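Local coordinates for protein RNA-dependent RNA Polymerase (Bombyx mori cytoplasmic polyhedrosis virus, PDB 6TZ0) that catalyses RNA-templated RNA synthesis inside a double-stranded RNA virus, transcribing the genome conservatively and, after core assembly, making the minus strands, at residues D42-N47 against A151-L156; G265-P270 against K323-V328; V455-Y460 against E938-L943. All coordinates share one frame; numbering follows the deposited sequence.

Contact 1: residues D42-N47 against A151-L156; sequences DFLFNN and AVIASL
Behind the surface that Ile153 and Ala154 offer to Phe43 and Leu44, the carbonyl oxygen Val152 O is gripped twice: by Leu156 N in the helical pattern and by Ser155 OG at 2.6 Å. Both donors reach it from one face of the carbonyl plane, the hydroxyl tilted 29° from that plane, so the serine's polar end is settled inside its own helix. The meeting itself is apolar. Phe43 has CG anti to the backbone N (chi1 180°), which sends its ring across to helix 145-160. There CE2 lies 3.7 Å from Ile153 CG2, the two side chains slanting past each other, while CZ stands 4.0 Å from Ala154 CA. Ala154 N lies at the ring edge, in its plane. With only a methyl at Ala154, the ring edge meets the helix backbone itself. Leu44 starts off to one side, but its tip turns inward and CD2 lies 4.0 Å from Ile153 CG1. Thus the two branches of Ile153 are shared, CG2 to the phenylalanine and CG1 to the leucine. Leu44 also rests on Cys150 and Trp146, about one and two turns before Ile153 on helix 145-160. This is helix-to-helix packing through apolar side chains, joining the two helices, 37-44 and 145-160, that carry Arg37 and Arg147 of the ATP-binding site.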
loop_
_atom_site.group_PDB
_atom_site.type_symbol
_atom_site.label_atom_id
_atom_site.label_comp_id
_atom_site.label_asym_id
_atom_site.label_seq_id
_atom_site.Cartn_x
_atom_site.Cartn_y
_atom_site.Cartn_z
ATOM N N ASP A 42 5.758 18.964 40.541
ATOM C CA ASP A 42 5.643 18.630 41.958
ATOM C C ASP A 42 5.172 17.193 42.155
ATOM O O ASP A 42 5.643 16.497 43.060
ATOM C CB ASP A 42 4.678 19.604 42.629
ATOM C CG ASP A 42 4.775 19.588 44.142
ATOM O OD1 ASP A 42 5.648 18.888 44.693
ATOM O OD2 ASP A 42 3.959 20.276 44.787
ATOM N N PHE A 43 4.241 16.737 41.318
ATOM C CA PHE A 43 3.705 15.387 41.438
ATOM C C PHE A 43 4.721 14.345 41.002
ATOM O O PHE A 43 4.874 13.308 41.657
ATOM C CB PHE A 43 2.430 15.271 40.606
ATOM C CG PHE A 43 1.790 13.919 40.656
ATOM C CD1 PHE A 43 1.092 13.513 41.778
ATOM C CD2 PHE A 43 1.865 13.059 39.571
ATOM C CE1 PHE A 43 0.495 12.274 41.828
ATOM C CE2 PHE A 43 1.270 11.815 39.616
ATOM C CZ PHE A 43 0.586 11.424 40.745
ATOM N N LEU A 44 5.423 14.596 39.900
ATOM C CA LEU A 44 6.369 13.609 39.406
ATOM C C LEU A 44 7.667 13.593 40.194
ATOM O O LEU A 44 8.370 12.580 40.176
ATOM C CB LEU A 44 6.667 13.855 37.926
ATOM C CG LEU A 44 5.513 13.627 36.948
ATOM C CD1 LEU A 44 5.900 14.070 35.559
ATOM C CD2 LEU A 44 5.108 12.171 36.934
ATOM N N PHE A 45 8.001 14.676 40.889
ATOM C CA PHE A 45 9.297 14.815 41.543
ATOM C C PHE A 45 9.131 15.337 42.958
ATOM O O PHE A 45 9.780 16.298 43.372
ATOM C CB PHE A 45 10.213 15.734 40.752
ATOM C CG PHE A 45 10.368 15.334 39.324
ATOM C CD1 PHE A 45 11.018 14.164 38.989
ATOM C CD2 PHE A 45 9.884 16.144 38.314
ATOM C CE1 PHE A 45 11.159 13.793 37.675
ATOM C CE2 PHE A 45 10.027 15.781 36.995
ATOM C CZ PHE A 45 10.667 14.606 36.675
ATOM N N ASN A 46 8.236 14.714 43.716
ATOM C CA ASN A 46 8.068 15.054 45.119
ATOM C C ASN A 46 9.295 14.614 45.915
ATOM O O ASN A 46 10.031 13.707 45.518
ATOM C CB ASN A 46 6.804 14.393 45.669
ATOM C CG ASN A 46 6.373 14.956 47.010
ATOM O OD1 ASN A 46 6.987 15.882 47.537
ATOM N ND2 ASN A 46 5.316 14.385 47.573
ATOM N N ASN A 47 9.520 15.283 47.045
ATOM C CA ASN A 47 10.707 15.007 47.847
ATOM C C ASN A 47 10.493 13.796 48.750
ATOM O O ASN A 47 11.456 13.129 49.145
ATOM C CB ASN A 47 11.059 16.247 48.668
ATOM C CG ASN A 47 12.481 16.229 49.185
ATOM O OD1 ASN A 47 13.258 15.323 48.892
ATOM N ND2 ASN A 47 12.828 17.240 49.970
ATOM N N ALA A 151 -0.421 10.717 33.814
ATOM C CA ALA A 151 -1.563 9.805 33.788
ATOM C C ALA A 151 -1.166 8.398 34.218
ATOM O O ALA A 151 -1.875 7.767 35.016
ATOM C CB ALA A 151 -2.187 9.786 32.397
ATOM N N VAL A 152 -0.017 7.914 33.732
ATOM C CA VAL A 152 0.455 6.576 34.101
ATOM C C VAL A 152 0.785 6.503 35.593
ATOM O O VAL A 152 0.369 5.567 36.295
ATOM C CB VAL A 152 1.664 6.176 33.237
ATOM C CG1 VAL A 152 2.236 4.855 33.690
ATOM C CG2 VAL A 152 1.257 6.069 31.799
ATOM N N ILE A 153 1.502 7.509 36.105
ATOM C CA ILE A 153 1.908 7.509 37.510
ATOM C C ILE A 153 0.701 7.689 38.433
ATOM O O ILE A 153 0.619 7.053 39.492
ATOM C CB ILE A 153 2.993 8.580 37.735
ATOM C CG1 ILE A 153 4.263 8.221 36.961
ATOM C CG2 ILE A 153 3.321 8.761 39.191
ATOM C CD1 ILE A 153 4.880 6.914 37.363
ATOM N N ALA A 154 -0.280 8.502 38.018
ATOM C CA ALA A 154 -1.504 8.679 38.795
ATOM C C ALA A 154 -2.316 7.395 38.873
ATOM O O ALA A 154 -2.853 7.057 39.938
ATOM C CB ALA A 154 -2.349 9.787 38.179
ATOM N N SER A 155 -2.406 6.666 37.755
ATOM C CA SER A 155 -3.122 5.395 37.755
ATOM C C SER A 155 -2.444 4.371 38.655
ATOM O O SER A 155 -3.120 3.663 39.413
ATOM C CB SER A 155 -3.231 4.860 36.332
ATOM O OG SER A 155 -1.950 4.504 35.856
ATOM N N LEU A 156 -1.107 4.300 38.602
ATOM C CA LEU A 156 -0.374 3.378 39.469
ATOM C C LEU A 156 -0.528 3.739 40.944
ATOM O O LEU A 156 -0.644 2.846 41.796
ATOM C CB LEU A 156 1.097 3.362 39.074
ATOM C CG LEU A 156 1.548 2.664 37.802
ATOM C CD1 LEU A 156 2.885 3.192 37.399
ATOM C CD2 LEU A 156 1.689 1.197 38.091
#

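Contact 2: residues G265-P270 against K323-V328; sequences GRATVP and KTQNDV
Val269 and Gln325 carry the tight part of this contact, their side chains crossing at about a right angle. Gln325 leaves the first turn of helix 325-339 with CG anti to the backbone N (chi1 -174°) and stays extended beyond it, so its amide reaches strand 266-272, which pairs antiparallel with strand 278-285. The oxygen OE1 comes against Val269 CG1 at 3.3 Å, and the same oxygen stands 4.1 Å from Ala267 CB. No hydrogen bond joins the two segments. The amide finds its polar partners in other loops: NE2 makes a weak bond to Val728 O, and OE1 a weak one with Ser1043 OG.

The other side is looser and more exposed. Arg266 leads away from the helix and bends back to the residue just before its strand, with Arg266 NH1 3.2 Å from Gly265 O; that oxygen lies in the guanidinium plane. Lys323 turns outward too. Just before the helix, Thr324 OG1 accepts from Asp327 N at 3.2 Å, and Asp327 OD2 takes both Thr324 N at 3.1 Å and Lys323 N at 2.9 Å. Thr324 and Asp327 thus close a capping box at the turn from which Gln325 springs. The chemistry implies van der Waals packing between strand and helix start, with a buried Gln325 whose amide makes its weak hydrogen bonds to loops outside both segments.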
loop_
_atom_site.group_PDB
_atom_site.type_symbol
_atom_site.label_atom_id
_atom_site.label_comp_id
_atom_site.label_asym_id
_atom_site.label_seq_id
_atom_site.Cartn_x
_atom_site.Cartn_y
_atom_site.Cartn_z
ATOM N N GLY A 265 6.600 -30.604 29.220
ATOM C CA GLY A 265 6.339 -32.022 29.087
ATOM C C GLY A 265 4.899 -32.411 28.858
ATOM O O GLY A 265 4.617 -33.103 27.876
ATOM N N ARG A 266 3.976 -31.993 29.714
ATOM C CA ARG A 266 2.575 -32.359 29.573
ATOM C C ARG A 266 1.732 -31.103 29.663
ATOM O O ARG A 266 2.031 -30.205 30.451
ATOM C CB ARG A 266 2.126 -33.347 30.656
ATOM C CG ARG A 266 2.778 -34.708 30.594
ATOM C CD ARG A 266 2.263 -35.498 29.409
ATOM N NE ARG A 266 2.781 -36.863 29.391
ATOM C CZ ARG A 266 3.899 -37.232 28.775
ATOM N NH1 ARG A 266 4.629 -36.341 28.121
ATOM N NH2 ARG A 266 4.290 -38.498 28.814
ATOM N N ALA A 267 0.678 -31.045 28.861
ATOM C CA ALA A 267 -0.276 -29.956 28.969
ATOM C C ALA A 267 -1.669 -30.508 28.742
ATOM O O ALA A 267 -1.880 -31.324 27.843
ATOM C CB ALA A 267 0.018 -28.835 27.970
ATOM N N THR A 268 -2.606 -30.071 29.568
ATOM C CA THR A 268 -4.016 -30.376 29.382
ATOM C C THR A 268 -4.683 -29.176 28.704
ATOM O O THR A 268 -4.874 -28.121 29.313
ATOM C CB THR A 268 -4.660 -30.787 30.710
ATOM O OG1 THR A 268 -6.085 -30.858 30.579
ATOM C CG2 THR A 268 -4.229 -29.912 31.886
ATOM N N VAL A 269 -4.996 -29.341 27.426
ATOM C CA VAL A 269 -5.338 -28.241 26.528
ATOM C C VAL A 269 -6.774 -28.465 26.068
ATOM O O VAL A 269 -7.275 -29.595 26.129
ATOM C CB VAL A 269 -4.359 -28.161 25.334
ATOM C CG1 VAL A 269 -2.955 -28.035 25.835
ATOM C CG2 VAL A 269 -4.486 -29.382 24.447
ATOM N N PRO A 270 -7.473 -27.420 25.625
ATOM C CA PRO A 270 -8.809 -27.628 25.056
ATOM C C PRO A 270 -8.737 -28.189 23.641
ATOM O O PRO A 270 -7.700 -28.171 22.981
ATOM C CB PRO A 270 -9.429 -26.227 25.068
ATOM C CG PRO A 270 -8.287 -25.318 25.041
ATOM C CD PRO A 270 -7.204 -25.985 25.830
ATOM N N LYS A 323 5.781 -24.917 34.788
ATOM C CA LYS A 323 5.219 -26.249 34.949
ATOM C C LYS A 323 3.964 -26.490 34.132
ATOM O O LYS A 323 3.678 -27.640 33.801
ATOM C CB LYS A 323 4.897 -26.531 36.423
ATOM C CG LYS A 323 6.100 -26.886 37.273
ATOM C CD LYS A 323 6.710 -25.668 37.933
ATOM C CE LYS A 323 7.827 -26.068 38.874
ATOM N NZ LYS A 323 8.960 -26.676 38.116
ATOM N N THR A 324 3.201 -25.456 33.820
ATOM C CA THR A 324 2.024 -25.563 32.978
ATOM C C THR A 324 2.273 -24.820 31.675
ATOM O O THR A 324 3.322 -24.210 31.472
ATOM C CB THR A 324 0.793 -25.016 33.703
ATOM O OG1 THR A 324 0.983 -23.629 33.994
ATOM C CG2 THR A 324 0.572 -25.760 34.999
ATOM N N GLN A 325 1.295 -24.886 30.774
ATOM C CA GLN A 325 1.354 -24.066 29.571
ATOM C C GLN A 325 1.096 -22.602 29.900
ATOM O O GLN A 325 1.640 -21.706 29.237
ATOM C CB GLN A 325 0.340 -24.579 28.551
ATOM C CG GLN A 325 0.389 -23.903 27.197
ATOM C CD GLN A 325 -0.709 -24.381 26.290
ATOM O OE1 GLN A 325 -1.516 -25.211 26.680
ATOM N NE2 GLN A 325 -0.774 -23.834 25.095
ATOM N N ASN A 326 0.296 -22.343 30.938
ATOM C CA ASN A 326 0.005 -20.971 31.326
ATOM C C ASN A 326 1.225 -20.290 31.919
ATOM O O ASN A 326 1.352 -19.066 31.823
ATOM C CB ASN A 326 -1.152 -20.927 32.317
ATOM C CG ASN A 326 -2.426 -21.474 31.735
ATOM O OD1 ASN A 326 -2.634 -21.418 30.528
ATOM N ND2 ASN A 326 -3.307 -21.967 32.591
ATOM N N ASP A 327 2.140 -21.066 32.500
ATOM C CA ASP A 327 3.386 -20.503 33.004
ATOM C C ASP A 327 4.239 -19.960 31.869
ATOM O O ASP A 327 4.768 -18.842 31.949
ATOM C CB ASP A 327 4.156 -21.558 33.789
ATOM C CG ASP A 327 3.476 -21.928 35.074
ATOM O OD1 ASP A 327 2.660 -21.124 35.561
ATOM O OD2 ASP A 327 3.779 -23.005 35.624
ATOM N N VAL A 328 4.354 -20.734 30.790
ATOM C CA VAL A 328 5.111 -20.313 29.623
ATOM C C VAL A 328 4.432 -19.132 28.950
ATOM O O VAL A 328 5.107 -18.210 28.480
ATOM C CB VAL A 328 5.285 -21.502 28.662
ATOM C CG1 VAL A 328 6.149 -21.126 27.471
ATOM C CG2 VAL A 328 5.861 -22.674 29.402
#

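Contact 3: residues V455-Y460 against E938-L943; sequences VFAREY and EQLGKL
The Tyr460 ring is the flat group that meets the other segment, and Leu940 comes to it obliquely, its methyl CD2 lying 3.9 Å from Tyr460 CD2. The same methyl is equally near Tyr460 CB, so it nestles where the ring joins its stem. The other ring of this loop, Phe456, takes no part in the crossing; one of its faces is covered by its neighbour Val455, whose CG1 sits 3.9 Å above the plane of the Phe456 ring, offset toward the rim. Tyr460 holds CG anti to the backbone N (chi1 178°), which carries the ring toward segment 938-943. Its phenolic end is held by Asp414, through a hydrogen bond between OH and OD1, a bond that would limit how the ring can shift against the leucine.

Leu940 works as a single plug whose two branches divide the opposing loop. While CD2 takes the tyrosine and also stands 3.9 Å from the backbone oxygen Ala457 O, CD1 faces Ala457 CB at 4.2 Å. Nothing polar bonds the segments to each other, and all three touching residues are buried. Leu418 and Gln453, from helices 413-422 and 449-455, also touch the leucine. On the more open flanks, Arg458 NH2 bonds Asn64 of the neighbouring chain, viral structural protein 4, and Gln939 packs on Ile68 of that chain.

Here a loop between helices 449-455 and 464-469 receives a leucine from the loop between helices 927-937 and 945-958: a small apolar seam between the central polymerase and C-terminal regions, bordered by the partner protein, within the enclosed polymerase architecture of the reovirus family.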
loop_
_atom_site.group_PDB
_atom_site.type_symbol
_atom_site.label_atom_id
_atom_site.label_comp_id
_atom_site.label_asym_id
_atom_site.label_seq_id
_atom_site.Cartn_x
_atom_site.Cartn_y
_atom_site.Cartn_z
ATOM N N VAL A 455 -8.797 15.652 -14.355
ATOM C CA VAL A 455 -8.114 16.729 -15.065
ATOM C C VAL A 455 -7.584 16.246 -16.411
ATOM O O VAL A 455 -7.792 16.892 -17.444
ATOM C CB VAL A 455 -7.006 17.322 -14.172
ATOM C CG1 VAL A 455 -6.045 18.150 -14.966
ATOM C CG2 VAL A 455 -7.628 18.214 -13.120
ATOM N N PHE A 456 -6.922 15.090 -16.433
ATOM C CA PHE A 456 -6.331 14.545 -17.649
ATOM C C PHE A 456 -7.232 13.524 -18.326
ATOM O O PHE A 456 -6.738 12.570 -18.930
ATOM C CB PHE A 456 -4.976 13.921 -17.342
ATOM C CG PHE A 456 -3.944 14.907 -16.926
ATOM C CD1 PHE A 456 -3.252 15.642 -17.868
ATOM C CD2 PHE A 456 -3.667 15.107 -15.591
ATOM C CE1 PHE A 456 -2.296 16.551 -17.480
ATOM C CE2 PHE A 456 -2.716 16.015 -15.199
ATOM C CZ PHE A 456 -2.029 16.735 -16.144
ATOM N N ALA A 457 -8.548 13.711 -18.244
ATOM C CA ALA A 457 -9.481 12.748 -18.809
ATOM C C ALA A 457 -9.534 12.803 -20.325
ATOM O O ALA A 457 -10.022 11.857 -20.948
ATOM C CB ALA A 457 -10.876 12.982 -18.241
ATOM N N ARG A 458 -9.040 13.880 -20.936
ATOM C CA ARG A 458 -9.052 13.987 -22.388
ATOM C C ARG A 458 -8.034 13.073 -23.046
ATOM O O ARG A 458 -8.122 12.840 -24.254
ATOM C CB ARG A 458 -8.784 15.428 -22.813
ATOM C CG ARG A 458 -7.358 15.869 -22.607
ATOM C CD ARG A 458 -7.166 17.325 -22.960
ATOM N NE ARG A 458 -7.778 18.205 -21.971
ATOM C CZ ARG A 458 -7.826 19.528 -22.071
ATOM N NH1 ARG A 458 -7.282 20.132 -23.114
ATOM N NH2 ARG A 458 -8.408 20.245 -21.122
ATOM N N GLU A 459 -7.075 12.549 -22.288
ATOM C CA GLU A 459 -6.040 11.687 -22.835
ATOM C C GLU A 459 -6.064 10.300 -22.208
ATOM O O GLU A 459 -5.046 9.607 -22.211
ATOM C CB GLU A 459 -4.668 12.340 -22.670
ATOM C CG GLU A 459 -4.243 12.606 -21.246
ATOM C CD GLU A 459 -2.888 13.269 -21.179
ATOM O OE1 GLU A 459 -2.335 13.595 -22.249
ATOM O OE2 GLU A 459 -2.360 13.440 -20.062
ATOM N N TYR A 460 -7.219 9.878 -21.694
ATOM C CA TYR A 460 -7.360 8.528 -21.162
ATOM C C TYR A 460 -7.259 7.473 -22.256
ATOM O O TYR A 460 -6.796 6.359 -21.996
ATOM C CB TYR A 460 -8.690 8.406 -20.418
ATOM C CG TYR A 460 -8.979 7.036 -19.856
ATOM C CD1 TYR A 460 -8.302 6.563 -18.744
ATOM C CD2 TYR A 460 -9.945 6.223 -20.430
ATOM C CE1 TYR A 460 -8.569 5.312 -18.229
ATOM C CE2 TYR A 460 -10.225 4.976 -19.920
ATOM C CZ TYR A 460 -9.530 4.525 -18.824
ATOM O OH TYR A 460 -9.799 3.281 -18.320
ATOM N N GLU A 938 -17.143 11.522 -15.943
ATOM C CA GLU A 938 -18.212 10.555 -16.192
ATOM C C GLU A 938 -18.149 9.901 -17.566
ATOM O O GLU A 938 -18.848 8.908 -17.784
ATOM C CB GLU A 938 -19.579 11.212 -16.058
ATOM C CG GLU A 938 -19.956 11.590 -14.666
ATOM C CD GLU A 938 -21.324 12.220 -14.602
ATOM O OE1 GLU A 938 -21.930 12.440 -15.671
ATOM O OE2 GLU A 938 -21.797 12.504 -13.482
ATOM N N GLN A 939 -17.354 10.423 -18.494
ATOM C CA GLN A 939 -17.324 9.909 -19.850
ATOM C C GLN A 939 -16.280 8.821 -20.045
ATOM O O GLN A 939 -15.828 8.614 -21.173
ATOM C CB GLN A 939 -17.066 11.046 -20.837
ATOM C CG GLN A 939 -18.013 12.211 -20.689
ATOM C CD GLN A 939 -19.449 11.777 -20.613
ATOM O OE1 GLN A 939 -20.110 11.962 -19.597
ATOM N NE2 GLN A 939 -19.936 11.164 -21.680
ATOM N N LEU A 940 -15.877 8.128 -18.981
ATOM C CA LEU A 940 -14.755 7.205 -19.076
ATOM C C LEU A 940 -15.126 5.744 -18.900
ATOM O O LEU A 940 -14.308 4.883 -19.213
ATOM C CB LEU A 940 -13.673 7.561 -18.052
ATOM C CG LEU A 940 -12.984 8.914 -18.222
ATOM C CD1 LEU A 940 -11.894 9.064 -17.186
ATOM C CD2 LEU A 940 -12.437 9.092 -19.614
ATOM N N GLY A 941 -16.320 5.437 -18.405
ATOM C CA GLY A 941 -16.777 4.061 -18.347
ATOM C C GLY A 941 -18.188 3.967 -17.816
ATOM O O GLY A 941 -18.527 4.703 -16.885
ATOM N N LYS A 942 -19.004 3.074 -18.392
ATOM C CA LYS A 942 -20.430 2.902 -18.080
ATOM C C LYS A 942 -21.196 4.218 -18.242
ATOM O O LYS A 942 -21.640 4.843 -17.280
ATOM C CB LYS A 942 -20.646 2.303 -16.685
ATOM C CG LYS A 942 -20.233 0.856 -16.549
ATOM C CD LYS A 942 -21.177 -0.065 -17.294
ATOM C CE LYS A 942 -20.821 -1.520 -17.028
ATOM N NZ LYS A 942 -21.704 -2.468 -17.760
ATOM N N LEU A 943 -21.299 4.629 -19.503
ATOM C CA LEU A 943 -21.994 5.858 -19.861
ATOM C C LEU A 943 -23.473 5.801 -19.496
ATOM O O LEU A 943 -24.151 4.796 -19.719
ATOM C CB LEU A 943 -21.865 6.106 -21.361
ATOM C CG LEU A 943 -20.476 6.330 -21.934
ATOM C CD1 LEU A 943 -20.563 6.460 -23.433
ATOM C CD2 LEU A 943 -19.858 7.562 -21.330
#

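How the contacts relate
The three contacts follow one another along the chain without overlap: contact 1 closes before contact 2 opens, and contact 2 before contact 3. They share no helix, strand or sheet. Contacts 1 and 2 lie nearest each other, with centres about 39 Å apart and nearest atoms about 21 Å apart. Contact 3 is remote, its centre about 61 Å from that of contact 1 and 63 Å from that of contact 2, across the centre of the chain from both. The first two join segments about 100 and 50 residues apart, whereas contact 3 brings together segments nearly 480 residues apart, tying the central polymerase region to the C-terminal one and meeting viral structural protein 4.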